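Long-range contacts in CCHC-type domain-containing protein (Trypanosoma brucei brucei, PDB 7C4B), which probably acts as a 3'-5' RNA exonuclease of the RNase D type and carries zinc knuckles that can hold nucleotides: residues Asp41-Cys46 with Leu59-Ser64; Arg17-His22 with Leu76-Asp81; Leu135-Arg140 with Gly262-Thr267; Tyr146-Val151 with Leu196-Tyr201. All coordinates share one frame; numbering follows the deposited sequence.

Contact 1 (Asp41-Cys46 with Leu59-Ser64). With MN (manganese (II) ion), chain E; MN (manganese (II) ion), chain D.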
loop_
_atom_site.group_PDB
_atom_site.type_symbol
_atom_site.label_atom_id
_atom_site.label_comp_id
_atom_site.label_asym_id
_atom_site.label_seq_id
_atom_site.Cartn_x
_atom_site.Cartn_y
_atom_site.Cartn_z
ATOM N N ASP A 41 9.255 -0.508 -4.300
ATOM C CA ASP A 41 9.580 -0.873 -2.929
ATOM C C ASP A 41 11.096 -0.832 -2.786
ATOM O O ASP A 41 11.827 -0.731 -3.774
ATOM C CB ASP A 41 9.013 -2.253 -2.569
ATOM C CG ASP A 41 8.941 -2.487 -1.070
ATOM O OD1 ASP A 41 8.870 -1.499 -0.310
ATOM O OD2 ASP A 41 8.949 -3.664 -0.652
ATOM N N ILE A 42 11.564 -0.903 -1.542
ATOM C CA ILE A 42 12.989 -0.840 -1.237
ATOM C C ILE A 42 13.315 -1.867 -0.160
ATOM O O ILE A 42 12.578 -2.011 0.821
ATOM C CB ILE A 42 13.413 0.573 -0.777
ATOM C CG1 ILE A 42 13.338 1.572 -1.933
ATOM C CG2 ILE A 42 14.821 0.561 -0.189
ATOM C CD1 ILE A 42 13.775 2.969 -1.547
ATOM N N GLU A 43 14.418 -2.586 -0.352
ATOM C CA GLU A 43 15.037 -3.381 0.698
ATOM C C GLU A 43 16.361 -2.732 1.072
ATOM O O GLU A 43 17.209 -2.496 0.203
ATOM C CB GLU A 43 15.259 -4.829 0.251
ATOM C CG GLU A 43 13.983 -5.578 -0.117
ATOM C CD GLU A 43 13.035 -5.755 1.056
ATOM O OE1 GLU A 43 13.504 -5.743 2.215
ATOM O OE2 GLU A 43 11.818 -5.906 0.819
ATOM N N ALA A 44 16.535 -2.432 2.358
ATOM C CA ALA A 44 17.705 -1.717 2.840
ATOM C C ALA A 44 18.382 -2.513 3.948
ATOM O O ALA A 44 17.815 -3.460 4.502
ATOM C CB ALA A 44 17.333 -0.315 3.344
ATOM N N PHE A 45 19.613 -2.112 4.263
ATOM C CA PHE A 45 20.350 -2.719 5.362
ATOM C C PHE A 45 19.605 -2.516 6.675
ATOM O O PHE A 45 19.107 -1.423 6.961
ATOM C CB PHE A 45 21.752 -2.107 5.484
ATOM C CG PHE A 45 22.723 -2.540 4.416
ATOM C CD1 PHE A 45 22.295 -3.174 3.261
ATOM C CD2 PHE A 45 24.082 -2.306 4.579
ATOM C CE1 PHE A 45 23.202 -3.562 2.290
ATOM C CE2 PHE A 45 24.991 -2.693 3.614
ATOM C CZ PHE A 45 24.551 -3.320 2.467
ATOM N N CYS A 46 19.536 -3.571 7.480
ATOM C CA CYS A 46 19.002 -3.438 8.827
ATOM C C CYS A 46 19.964 -2.624 9.684
ATOM O O CYS A 46 21.184 -2.800 9.614
ATOM C CB CYS A 46 18.767 -4.814 9.451
ATOM S SG CYS A 46 17.675 -5.896 8.495
ATOM N N LEU A 59 18.276 -3.189 -2.510
ATOM C CA LEU A 59 17.473 -3.473 -3.688
ATOM C C LEU A 59 16.390 -2.417 -3.836
ATOM O O LEU A 59 15.875 -1.889 -2.846
ATOM C CB LEU A 59 16.808 -4.855 -3.611
ATOM C CG LEU A 59 17.660 -6.116 -3.478
ATOM C CD1 LEU A 59 16.755 -7.334 -3.358
ATOM C CD2 LEU A 59 18.599 -6.257 -4.663
ATOM N N VAL A 60 16.050 -2.117 -5.085
ATOM C CA VAL A 60 14.838 -1.381 -5.426
ATOM C C VAL A 60 14.002 -2.292 -6.310
ATOM O O VAL A 60 14.463 -2.722 -7.376
ATOM C CB VAL A 60 15.139 -0.051 -6.135
ATOM C CG1 VAL A 60 13.840 0.607 -6.593
ATOM C CG2 VAL A 60 15.908 0.882 -5.214
ATOM N N GLN A 61 12.789 -2.601 -5.864
ATOM C CA GLN A 61 11.897 -3.504 -6.578
ATOM C C GLN A 61 10.905 -2.704 -7.411
ATOM O O GLN A 61 10.376 -1.686 -6.958
ATOM C CB GLN A 61 11.147 -4.417 -5.606
ATOM C CG GLN A 61 12.045 -5.233 -4.689
ATOM C CD GLN A 61 12.332 -4.535 -3.375
ATOM O OE1 GLN A 61 13.190 -3.656 -3.300
ATOM N NE2 GLN A 61 11.612 -4.926 -2.329
ATOM N N ALA A 62 10.653 -3.175 -8.632
ATOM C CA ALA A 62 9.758 -2.494 -9.555
ATOM C C ALA A 62 8.901 -3.513 -10.290
ATOM O O ALA A 62 9.396 -4.553 -10.730
ATOM C CB ALA A 62 10.537 -1.643 -10.564
ATOM N N CYS A 63 7.612 -3.201 -10.422
ATOM C CA CYS A 63 6.669 -4.067 -11.126
ATOM C C CYS A 63 5.627 -3.176 -11.786
ATOM O O CYS A 63 4.847 -2.518 -11.092
ATOM C CB CYS A 63 6.017 -5.063 -10.170
ATOM S SG CYS A 63 4.866 -6.208 -10.958
ATOM N N SER A 64 5.613 -3.155 -13.115
ATOM C CA SER A 64 4.731 -2.284 -13.878
ATOM C C SER A 64 3.686 -3.097 -14.630
ATOM O O SER A 64 3.704 -4.330 -14.644
ATOM C CB SER A 64 5.535 -1.424 -14.860
ATOM O OG SER A 64 5.884 -2.163 -16.018
HETATM MN MN MN E . 9.060 -4.436 1.180
HETATM MN MN MN D . 8.239 -0.501 1.584
#
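Asp41 and Glu43, the acidic pair of the first motif of a DEDD-type exonuclease active site, lie on strand 37-44, and Gln61 of the antiparallel neighbour 57-64 reaches up between them. Asp41 and Gln61 form one hydrogen-bonded pair, with Asp41 N bonded to Gln61 O at 3.1 Å and Gln61 N returning the bond to Asp41 O. Glu43 and Leu59 form the next, Leu59 N meeting Glu43 O at 3.0 Å. All four side chains share the metal-bearing face. CG of Asp41 stands opposite its own backbone N (chi1 -162°), which lifts the carboxylate to bridge two manganese ions: OD2 binds one at 2.0 Å and OD1 the other at 2.2 Å. Here, in the central sheet of the RNase H-like fold, Asp191 on helix 190-202 supplies a second ligand to the manganese held by OD2, and Asp106 approaches from helix 104-114. The Gln61 chain bends about CB-CG, and its side chain crosses that of Glu43 at about a right angle, with the amide and carboxylate planes 40° apart; NE2 gives a weak bond to Glu43 OE2 at 3.3 Å, its stronger partner being Ala188 O. Glu43, a manganese ligand in this protein, here keeps OE2 3.1 Å from the ion on Asp41 OD2, longer than a direct bond. On the other face, Ile42 CG1 packs against Val60 CG2 at 4.2 Å.

Contact 2 (Arg17-His22 with Leu76-Asp81)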
loop_
_atom_site.group_PDB
_atom_site.type_symbol
_atom_site.label_atom_id
_atom_site.label_comp_id
_atom_site.label_asym_id
_atom_site.label_seq_id
_atom_site.Cartn_x
_atom_site.Cartn_y
_atom_site.Cartn_z
ATOM N N ARG A 17 13.220 -10.848 -12.131
ATOM C CA ARG A 17 14.458 -10.781 -12.897
ATOM C C ARG A 17 15.443 -9.917 -12.126
ATOM O O ARG A 17 15.167 -8.739 -11.867
ATOM C CB ARG A 17 14.228 -10.203 -14.296
ATOM C CG ARG A 17 13.457 -11.103 -15.241
ATOM C CD ARG A 17 14.233 -12.346 -15.631
ATOM N NE ARG A 17 13.477 -13.165 -16.575
ATOM C CZ ARG A 17 12.560 -14.060 -16.222
ATOM N NH1 ARG A 17 12.282 -14.260 -14.940
ATOM N NH2 ARG A 17 11.920 -14.759 -17.150
ATOM N N VAL A 18 16.580 -10.502 -11.755
ATOM C CA VAL A 18 17.629 -9.737 -11.096
ATOM C C VAL A 18 18.299 -8.829 -12.116
ATOM O O VAL A 18 18.744 -9.283 -13.179
ATOM C CB VAL A 18 18.643 -10.676 -10.427
ATOM C CG1 VAL A 18 19.822 -9.886 -9.880
ATOM C CG2 VAL A 18 17.971 -11.476 -9.320
ATOM N N VAL A 19 18.361 -7.541 -11.806
ATOM C CA VAL A 19 18.995 -6.546 -12.661
ATOM C C VAL A 19 20.253 -6.082 -11.939
ATOM O O VAL A 19 20.185 -5.280 -11.001
ATOM C CB VAL A 19 18.058 -5.376 -12.973
ATOM C CG1 VAL A 19 18.785 -4.333 -13.804
ATOM C CG2 VAL A 19 16.812 -5.871 -13.692
ATOM N N ASP A 20 21.411 -6.583 -12.374
ATOM C CA ASP A 20 22.675 -6.272 -11.718
ATOM C C ASP A 20 23.781 -5.902 -12.700
ATOM O O ASP A 20 24.943 -5.804 -12.292
ATOM C CB ASP A 20 23.126 -7.447 -10.844
ATOM C CG ASP A 20 23.169 -8.760 -11.605
ATOM O OD1 ASP A 20 22.703 -8.796 -12.763
ATOM O OD2 ASP A 20 23.663 -9.759 -11.039
ATOM N N THR A 21 23.459 -5.699 -13.977
ATOM C CA THR A 21 24.433 -5.269 -14.969
ATOM C C THR A 21 23.887 -4.063 -15.722
ATOM O O THR A 21 22.686 -3.783 -15.705
ATOM C CB THR A 21 24.778 -6.388 -15.967
ATOM O OG1 THR A 21 23.664 -6.617 -16.839
ATOM C CG2 THR A 21 25.120 -7.682 -15.236
ATOM N N HIS A 22 24.795 -3.345 -16.390
ATOM C CA HIS A 22 24.391 -2.170 -17.153
ATOM C C HIS A 22 23.487 -2.544 -18.321
ATOM O O HIS A 22 22.572 -1.785 -18.660
ATOM C CB HIS A 22 25.628 -1.418 -17.652
ATOM C CG HIS A 22 25.318 -0.098 -18.288
ATOM N ND1 HIS A 22 24.617 0.896 -17.638
ATOM C CD2 HIS A 22 25.617 0.395 -19.514
ATOM C CE1 HIS A 22 24.497 1.942 -18.436
ATOM N NE2 HIS A 22 25.094 1.664 -19.581
ATOM N N LEU A 76 23.162 -2.179 -4.774
ATOM C CA LEU A 76 24.471 -2.397 -4.166
ATOM C C LEU A 76 25.512 -2.751 -5.221
ATOM O O LEU A 76 26.617 -2.197 -5.232
ATOM C CB LEU A 76 24.372 -3.498 -3.110
ATOM C CG LEU A 76 25.442 -3.520 -2.021
ATOM C CD1 LEU A 76 25.353 -2.266 -1.165
ATOM C CD2 LEU A 76 25.293 -4.770 -1.167
ATOM N N THR A 77 25.171 -3.671 -6.126
ATOM C CA THR A 77 26.109 -4.087 -7.162
ATOM C C THR A 77 26.241 -3.028 -8.252
ATOM O O THR A 77 27.353 -2.702 -8.680
ATOM C CB THR A 77 25.666 -5.422 -7.766
ATOM O OG1 THR A 77 25.578 -6.406 -6.729
ATOM C CG2 THR A 77 26.660 -5.890 -8.818
ATOM N N LEU A 78 25.112 -2.483 -8.712
ATOM C CA LEU A 78 25.150 -1.485 -9.777
ATOM C C LEU A 78 25.793 -0.184 -9.318
ATOM O O LEU A 78 26.360 0.542 -10.142
ATOM C CB LEU A 78 23.735 -1.207 -10.288
ATOM C CG LEU A 78 23.052 -2.257 -11.164
ATOM C CD1 LEU A 78 21.581 -1.910 -11.342
ATOM C CD2 LEU A 78 23.746 -2.354 -12.512
ATOM N N THR A 79 25.726 0.112 -8.012
ATOM C CA THR A 79 26.038 1.382 -7.354
ATOM C C THR A 79 24.912 2.374 -7.620
ATOM O O THR A 79 24.324 2.375 -8.709
ATOM C CB THR A 79 27.381 1.976 -7.799
ATOM O OG1 THR A 79 27.306 2.373 -9.175
ATOM C CG2 THR A 79 28.510 0.964 -7.617
ATOM N N PRO A 80 24.567 3.207 -6.634
ATOM C CA PRO A 80 23.539 4.238 -6.859
ATOM C C PRO A 80 23.774 5.109 -8.083
ATOM O O PRO A 80 22.812 5.437 -8.788
ATOM C CB PRO A 80 23.604 5.057 -5.565
ATOM C CG PRO A 80 23.997 4.059 -4.529
ATOM C CD PRO A 80 24.934 3.092 -5.213
ATOM N N ASP A 81 25.023 5.490 -8.359
ATOM C CA ASP A 81 25.296 6.403 -9.466
ATOM C C ASP A 81 24.837 5.817 -10.796
ATOM O O ASP A 81 24.192 6.500 -11.600
ATOM C CB ASP A 81 26.787 6.738 -9.514
ATOM C CG ASP A 81 27.124 7.728 -10.611
ATOM O OD1 ASP A 81 26.864 8.935 -10.424
ATOM O OD2 ASP A 81 27.646 7.298 -11.661
#
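Leu78, the last residue of the short helix 75-78, pushes its two methyl groups against the backbone of residues 19-21 where the chain leaves strand 16-19. This is the close-packed part of the contact. CD2 of Leu78 sits 3.6 Å from Asp20 C and equally near Thr21 C, lying alongside the main chain as it turns. Leu78 CD1 points back to the strand end, 3.7 Å from Val19 O, and meets Val19 CG1 more loosely at 4.4 Å. A chi1 of -74° sets CG opposite the Leu78 carbonyl carbon and turns it toward the bend, where the two methyl groups part, CD1 to the strand side and CD2 to the side of the coming helix. Val19 is buried too, touching Phe71 and Phe73 of strand 70-74.

Toward solvent the fit slackens. The exposed Thr77 offers its methyl group, CG2 lying 3.9 Å from Asp20 O, while its OG1 is hydrogen-bonded to Asp74. Asp20 OD1 makes a long, weak ion pair with Lys24. At the far end of the bend Thr21 N-caps helix 22-33, its OG1 bonded to Lys24 N, and the next residue, His22, exposed, can bind zinc together with Lys26 and Asp86. The contact thus marks the border of the exonuclease domain's RNase H-like sheet, where edge strand 16-19 runs parallel to strand 70-74 and both lead into helices.

Contact 3 (Leu135-Arg140 with Gly262-Thr267). With ZN (zinc ion), chain B; U5P (uridine-5'-monophosphate), chain F.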
loop_
_atom_site.group_PDB
_atom_site.type_symbol
_atom_site.label_atom_id
_atom_site.label_comp_id
_atom_site.label_asym_id
_atom_site.label_seq_id
_atom_site.Cartn_x
_atom_site.Cartn_y
_atom_site.Cartn_z
ATOM N N LEU A 135 -15.489 7.406 5.256
ATOM C CA LEU A 135 -16.608 6.579 5.693
ATOM C C LEU A 135 -16.782 6.547 7.205
ATOM O O LEU A 135 -17.916 6.499 7.688
ATOM C CB LEU A 135 -16.440 5.145 5.179
ATOM C CG LEU A 135 -16.381 4.957 3.662
ATOM C CD1 LEU A 135 -16.175 3.492 3.314
ATOM C CD2 LEU A 135 -17.640 5.498 3.004
ATOM N N ARG A 136 -15.686 6.569 7.969
ATOM C CA ARG A 136 -15.757 6.312 9.401
ATOM C C ARG A 136 -15.021 7.330 10.263
ATOM O O ARG A 136 -15.024 7.182 11.490
ATOM C CB ARG A 136 -15.207 4.910 9.711
ATOM C CG ARG A 136 -15.796 3.816 8.835
ATOM C CD ARG A 136 -15.138 2.470 9.071
ATOM N NE ARG A 136 -15.796 1.424 8.294
ATOM C CZ ARG A 136 -15.523 1.154 7.021
ATOM N NH1 ARG A 136 -14.598 1.849 6.374
ATOM N NH2 ARG A 136 -16.178 0.188 6.393
ATOM N N SER A 137 -14.402 8.351 9.668
ATOM C CA SER A 137 -13.553 9.295 10.402
ATOM C C SER A 137 -12.417 8.566 11.120
ATOM O O SER A 137 -12.051 8.901 12.248
ATOM C CB SER A 137 -14.366 10.136 11.390
ATOM O OG SER A 137 -15.405 10.840 10.734
ATOM N N VAL A 138 -11.864 7.550 10.460
ATOM C CA VAL A 138 -10.725 6.789 10.961
ATOM C C VAL A 138 -9.494 7.208 10.170
ATOM O O VAL A 138 -9.499 7.162 8.933
ATOM C CB VAL A 138 -10.962 5.273 10.847
ATOM C CG1 VAL A 138 -9.687 4.506 11.158
ATOM C CG2 VAL A 138 -12.087 4.839 11.774
ATOM N N ASN A 139 -8.443 7.616 10.880
ATOM C CA ASN A 139 -7.207 8.056 10.248
ATOM C C ASN A 139 -6.051 7.088 10.468
ATOM O O ASN A 139 -4.907 7.426 10.146
ATOM C CB ASN A 139 -6.822 9.452 10.747
ATOM C CG ASN A 139 -6.172 9.424 12.116
ATOM O OD1 ASN A 139 -6.581 8.667 12.995
ATOM N ND2 ASN A 139 -5.147 10.251 12.302
ATOM N N ARG A 140 -6.314 5.898 11.005
ATOM C CA ARG A 140 -5.241 4.948 11.266
ATOM C C ARG A 140 -4.747 4.310 9.973
ATOM O O ARG A 140 -5.489 4.162 8.997
ATOM C CB ARG A 140 -5.701 3.855 12.235
ATOM C CG ARG A 140 -6.338 4.357 13.522
ATOM C CD ARG A 140 -6.763 3.200 14.434
ATOM N NE ARG A 140 -7.925 2.505 13.904
ATOM C CZ ARG A 140 -9.132 2.528 14.462
ATOM N NH1 ARG A 140 -9.343 3.209 15.579
ATOM N NH2 ARG A 140 -10.140 1.865 13.903
ATOM N N GLY A 262 -25.340 7.603 13.963
ATOM C CA GLY A 262 -24.633 8.864 14.018
ATOM C C GLY A 262 -23.222 8.795 14.562
ATOM O O GLY A 262 -22.516 9.811 14.533
ATOM N N ALA A 263 -22.784 7.638 15.050
ATOM C CA ALA A 263 -21.460 7.521 15.640
ATOM C C ALA A 263 -20.390 7.383 14.564
ATOM O O ALA A 263 -20.628 6.837 13.483
ATOM C CB ALA A 263 -21.399 6.322 16.588
ATOM N N LYS A 264 -19.201 7.887 14.874
ATOM C CA LYS A 264 -18.051 7.724 14.001
ATOM C C LYS A 264 -17.353 6.401 14.298
ATOM O O LYS A 264 -17.528 5.804 15.362
ATOM C CB LYS A 264 -17.080 8.894 14.168
ATOM C CG LYS A 264 -17.742 10.254 14.008
ATOM C CD LYS A 264 -16.742 11.397 14.071
ATOM C CE LYS A 264 -17.436 12.730 13.822
ATOM N NZ LYS A 264 -16.489 13.880 13.813
ATOM N N GLY A 265 -16.566 5.938 13.330
ATOM C CA GLY A 265 -15.801 4.720 13.465
ATOM C C GLY A 265 -16.359 3.526 12.717
ATOM O O GLY A 265 -15.638 2.539 12.533
ATOM N N HIS A 266 -17.616 3.583 12.283
ATOM C CA HIS A 266 -18.208 2.480 11.540
ATOM C C HIS A 266 -19.289 3.022 10.618
ATOM O O HIS A 266 -19.793 4.133 10.802
ATOM C CB HIS A 266 -18.787 1.411 12.474
ATOM C CG HIS A 266 -19.979 1.871 13.255
ATOM N ND1 HIS A 266 -19.875 2.447 14.503
ATOM C CD2 HIS A 266 -21.302 1.839 12.966
ATOM C CE1 HIS A 266 -21.081 2.752 14.948
ATOM N NE2 HIS A 266 -21.965 2.393 14.034
ATOM N N THR A 267 -19.641 2.218 9.619
ATOM C CA THR A 267 -20.666 2.573 8.655
ATOM C C THR A 267 -21.977 1.875 9.004
ATOM O O THR A 267 -22.064 1.084 9.947
ATOM C CB THR A 267 -20.220 2.220 7.235
ATOM O OG1 THR A 267 -20.102 0.797 7.111
ATOM C CG2 THR A 267 -18.879 2.866 6.925
HETATM ZN ZN ZN B . -24.132 2.909 13.845
HETATM N N1 U5P F . -18.027 -1.408 15.392
HETATM C C2 U5P F . -18.960 -1.921 14.512
HETATM N N3 U5P F . -20.258 -1.543 14.756
HETATM C C4 U5P F . -20.707 -0.723 15.772
HETATM C C5 U5P F . -19.679 -0.237 16.644
HETATM C C6 U5P F . -18.405 -0.587 16.429
HETATM O O2 U5P F . -18.657 -2.650 13.583
HETATM O O4 U5P F . -21.911 -0.477 15.862
HETATM C "C1'" U5P F . -16.621 -1.784 15.175
HETATM C "C2'" U5P F . -15.797 -0.727 14.447
HETATM O "O2'" U5P F . -15.972 -0.802 13.047
HETATM C "C3'" U5P F . -14.388 -1.055 14.929
HETATM C "C4'" U5P F . -14.620 -1.506 16.370
HETATM O "O3'" U5P F . -13.869 -2.146 14.169
HETATM O "O4'" U5P F . -16.003 -1.953 16.438
HETATM C "C5'" U5P F . -14.383 -0.456 17.429
HETATM O "O5'" U5P F . -15.320 0.613 17.342
HETATM P P U5P F . -15.598 1.560 18.593
HETATM O O1P U5P F . -16.949 2.146 18.410
HETATM O O2P U5P F . -14.436 2.474 18.715
HETATM O O3P U5P F . -15.634 0.713 19.807
#
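Arg136, Thr267 and Gly265 bury the most surface where the end of helix 124-136 meets the loop 262-267. The Arg136 side chain is extended from CG to NE and lies along the loop. Its CB rests 3.5 Å from Gly265 C, and CD is as close to Gly265 O, which sits at the edge of the guanidinium near its plane. Over one face of that group, toward the rim, comes the methyl group of Thr267, with CG2 3.7 Å from Arg136 NE. In Thr267 it is CG2 that stands opposite the carbonyl carbon while OG1 takes the place between N and C (chi1 66°), which presents carbon to the arginine. The charge of Arg136 is met by Glu270 in a salt bridge through NH2; Glu270 also accepts a weak bond from Thr267 N, so one carboxylate holds both residues.

Gly265 contributes backbone alone. Its N gives a short, bent bond to Arg136 O (2.7 Å, 133° at the hydrogen), and its phi of 104° suits glycine. Gly265 O receives a weak bond from O2' of the bound uridine monophosphate. Beyond, Ser137 OG touches Lys264 CD at 3.6 Å but is hydrogen-bonded to Gly256 O. The His266 CB points away from helix 124-136; uracil C4 lies over the centre of its ring, and NE2 binds zinc at 2.2 Å beside Cys258, Cys261 and Cys271, the Cys-Cys-His-Cys set of a zinc knuckle.

Contact 4 (Tyr146-Val151 with Leu196-Tyr201)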
loop_
_atom_site.group_PDB
_atom_site.type_symbol
_atom_site.label_atom_id
_atom_site.label_comp_id
_atom_site.label_asym_id
_atom_site.label_seq_id
_atom_site.Cartn_x
_atom_site.Cartn_y
_atom_site.Cartn_z
ATOM N N TYR A 146 -4.031 -6.614 6.086
ATOM C CA TYR A 146 -5.370 -6.105 6.366
ATOM C C TYR A 146 -5.981 -5.455 5.131
ATOM O O TYR A 146 -7.171 -5.638 4.847
ATOM C CB TYR A 146 -5.312 -5.111 7.528
ATOM C CG TYR A 146 -6.659 -4.650 8.047
ATOM C CD1 TYR A 146 -7.323 -3.575 7.466
ATOM C CD2 TYR A 146 -7.260 -5.282 9.129
ATOM C CE1 TYR A 146 -8.550 -3.149 7.943
ATOM C CE2 TYR A 146 -8.486 -4.863 9.613
ATOM C CZ TYR A 146 -9.127 -3.798 9.016
ATOM O OH TYR A 146 -10.347 -3.380 9.497
ATOM N N VAL A 147 -5.178 -4.701 4.377
ATOM C CA VAL A 147 -5.686 -4.029 3.185
ATOM C C VAL A 147 -5.971 -5.038 2.077
ATOM O O VAL A 147 -6.974 -4.926 1.362
ATOM C CB VAL A 147 -4.696 -2.942 2.727
ATOM C CG1 VAL A 147 -5.122 -2.357 1.391
ATOM C CG2 VAL A 147 -4.592 -1.848 3.780
ATOM N N LEU A 148 -5.100 -6.037 1.917
ATOM C CA LEU A 148 -5.329 -7.060 0.900
ATOM C C LEU A 148 -6.608 -7.839 1.175
ATOM O O LEU A 148 -7.366 -8.152 0.249
ATOM C CB LEU A 148 -4.132 -8.010 0.831
ATOM C CG LEU A 148 -2.886 -7.504 0.104
ATOM C CD1 LEU A 148 -1.713 -8.443 0.342
ATOM C CD2 LEU A 148 -3.164 -7.357 -1.384
ATOM N N LYS A 149 -6.869 -8.158 2.444
ATOM C CA LYS A 149 -8.085 -8.885 2.789
ATOM C C LYS A 149 -9.317 -7.998 2.662
ATOM O O LYS A 149 -10.352 -8.433 2.144
ATOM C CB LYS A 149 -7.968 -9.452 4.205
ATOM C CG LYS A 149 -9.289 -9.879 4.834
ATOM C CD LYS A 149 -9.952 -11.017 4.067
ATOM C CE LYS A 149 -9.110 -12.280 4.099
ATOM N NZ LYS A 149 -9.754 -13.387 3.337
ATOM N N SER A 150 -9.228 -6.747 3.118
ATOM C CA SER A 150 -10.402 -5.880 3.113
ATOM C C SER A 150 -10.767 -5.439 1.701
ATOM O O SER A 150 -11.952 -5.341 1.363
ATOM C CB SER A 150 -10.162 -4.666 4.009
ATOM O OG SER A 150 -11.283 -3.799 4.000
ATOM N N VAL A 151 -9.770 -5.173 0.862
ATOM C CA VAL A 151 -10.024 -4.633 -0.472
ATOM C C VAL A 151 -10.212 -5.741 -1.498
ATOM O O VAL A 151 -11.180 -5.734 -2.264
ATOM C CB VAL A 151 -8.881 -3.679 -0.880
ATOM C CG1 VAL A 151 -9.067 -3.213 -2.312
ATOM C CG2 VAL A 151 -8.822 -2.493 0.065
ATOM N N LEU A 196 0.892 -3.598 -6.972
ATOM C CA LEU A 196 0.293 -3.440 -8.295
ATOM C C LEU A 196 -1.099 -4.059 -8.349
ATOM O O LEU A 196 -1.994 -3.534 -9.021
ATOM C CB LEU A 196 1.200 -4.058 -9.360
ATOM C CG LEU A 196 0.722 -3.907 -10.806
ATOM C CD1 LEU A 196 0.616 -2.437 -11.182
ATOM C CD2 LEU A 196 1.649 -4.641 -11.762
ATOM N N LEU A 197 -1.303 -5.172 -7.640
ATOM C CA LEU A 197 -2.629 -5.781 -7.578
ATOM C C LEU A 197 -3.639 -4.827 -6.953
ATOM O O LEU A 197 -4.758 -4.670 -7.455
ATOM C CB LEU A 197 -2.571 -7.096 -6.796
ATOM C CG LEU A 197 -3.904 -7.758 -6.421
ATOM C CD1 LEU A 197 -3.774 -9.258 -6.495
ATOM C CD2 LEU A 197 -4.369 -7.357 -5.024
ATOM N N LEU A 198 -3.260 -4.185 -5.845
ATOM C CA LEU A 198 -4.186 -3.299 -5.146
ATOM C C LEU A 198 -4.608 -2.123 -6.013
ATOM O O LEU A 198 -5.722 -1.608 -5.855
ATOM C CB LEU A 198 -3.553 -2.796 -3.850
ATOM C CG LEU A 198 -3.668 -3.720 -2.640
ATOM C CD1 LEU A 198 -2.908 -3.137 -1.459
ATOM C CD2 LEU A 198 -5.130 -3.942 -2.288
ATOM N N SER A 199 -3.745 -1.684 -6.931
ATOM C CA SER A 199 -4.094 -0.542 -7.770
ATOM C C SER A 199 -5.263 -0.857 -8.694
ATOM O O SER A 199 -6.046 0.040 -9.023
ATOM C CB SER A 199 -2.876 -0.087 -8.575
ATOM O OG SER A 199 -2.408 -1.115 -9.430
ATOM N N ASN A 200 -5.410 -2.117 -9.112
ATOM C CA ASN A 200 -6.544 -2.481 -9.956
ATOM C C ASN A 200 -7.863 -2.365 -9.206
ATOM O O ASN A 200 -8.893 -2.044 -9.810
ATOM C CB ASN A 200 -6.371 -3.899 -10.497
ATOM C CG ASN A 200 -5.029 -4.108 -11.159
ATOM O OD1 ASN A 200 -4.082 -4.575 -10.529
ATOM N ND2 ASN A 200 -4.938 -3.760 -12.436
ATOM N N TYR A 201 -7.854 -2.615 -7.897
ATOM C CA TYR A 201 -9.069 -2.506 -7.100
ATOM C C TYR A 201 -9.332 -1.088 -6.612
ATOM O O TYR A 201 -10.486 -0.752 -6.323
ATOM C CB TYR A 201 -8.994 -3.451 -5.900
ATOM C CG TYR A 201 -8.990 -4.918 -6.268
ATOM C CD1 TYR A 201 -10.179 -5.625 -6.392
ATOM C CD2 TYR A 201 -7.798 -5.596 -6.487
ATOM C CE1 TYR A 201 -10.182 -6.968 -6.726
ATOM C CE2 TYR A 201 -7.790 -6.940 -6.821
ATOM C CZ TYR A 201 -8.986 -7.621 -6.938
ATOM O OH TYR A 201 -8.985 -8.956 -7.271
#
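The Tyr201 ring meets the Val151 carbonyl oxygen obliquely. The firmer touch is made at the base of the side chain, where Tyr201 CB packs on Val151 CG1 at 3.6 Å as the two side chains slide past each other in opposite directions. This is the outer end of an aliphatic helix-helix interface in the exonuclease domain: the segments of helices 144-152 and 190-202 run in roughly the same direction, 34° apart, with their axes 10.8 Å from each other. Leu198 fills the middle. Its CG stands opposite the carbonyl carbon (chi1 -84°), and this carries the forked end toward helix 144-152, across the Val147 and Val151 side chains at nearly right angles. Leu198 CD2 reaches Val151 CG1 at 4.0 Å and lies equally near Val147 CG1. Phe128 of helix 124-136 touches both valines as well, so three helices converge here. Helix 190-202 also carries the manganese ligand Asp191 and His194, which can bind zinc; the Leu148 side chain lies about 12 Å from a bound manganese. Deeper in, Leu148 CD2 meets Leu197 CD2 at 3.8 Å and Leu198 CG at 3.9 Å, while Val147 CG1 approaches Leu198 CD1 to 3.7 Å.

In the fold
From the N terminus, the first loop is closed by contact 2, which brings residues 76-81 back to 17-22; nested inside it, contact 1 closes a shorter loop between neighbouring antiparallel strands of the central sheet. The two touch, Phe45 CZ meeting Leu76 CD1 at 3.9 Å. A second loop opens at residue 135 and is closed by contact 3, which ties the exonuclease domain to the first zinc knuckle. Contact 4 is nested within that loop and joins helices 144-152 and 190-202. The two nested pairs follow in series without crossing. Leu196 of helix 190-202 packs against Cys63, linking contact 4 to the sheet, whereas contact 3 lies about 34 Å from contact 1, centre to centre.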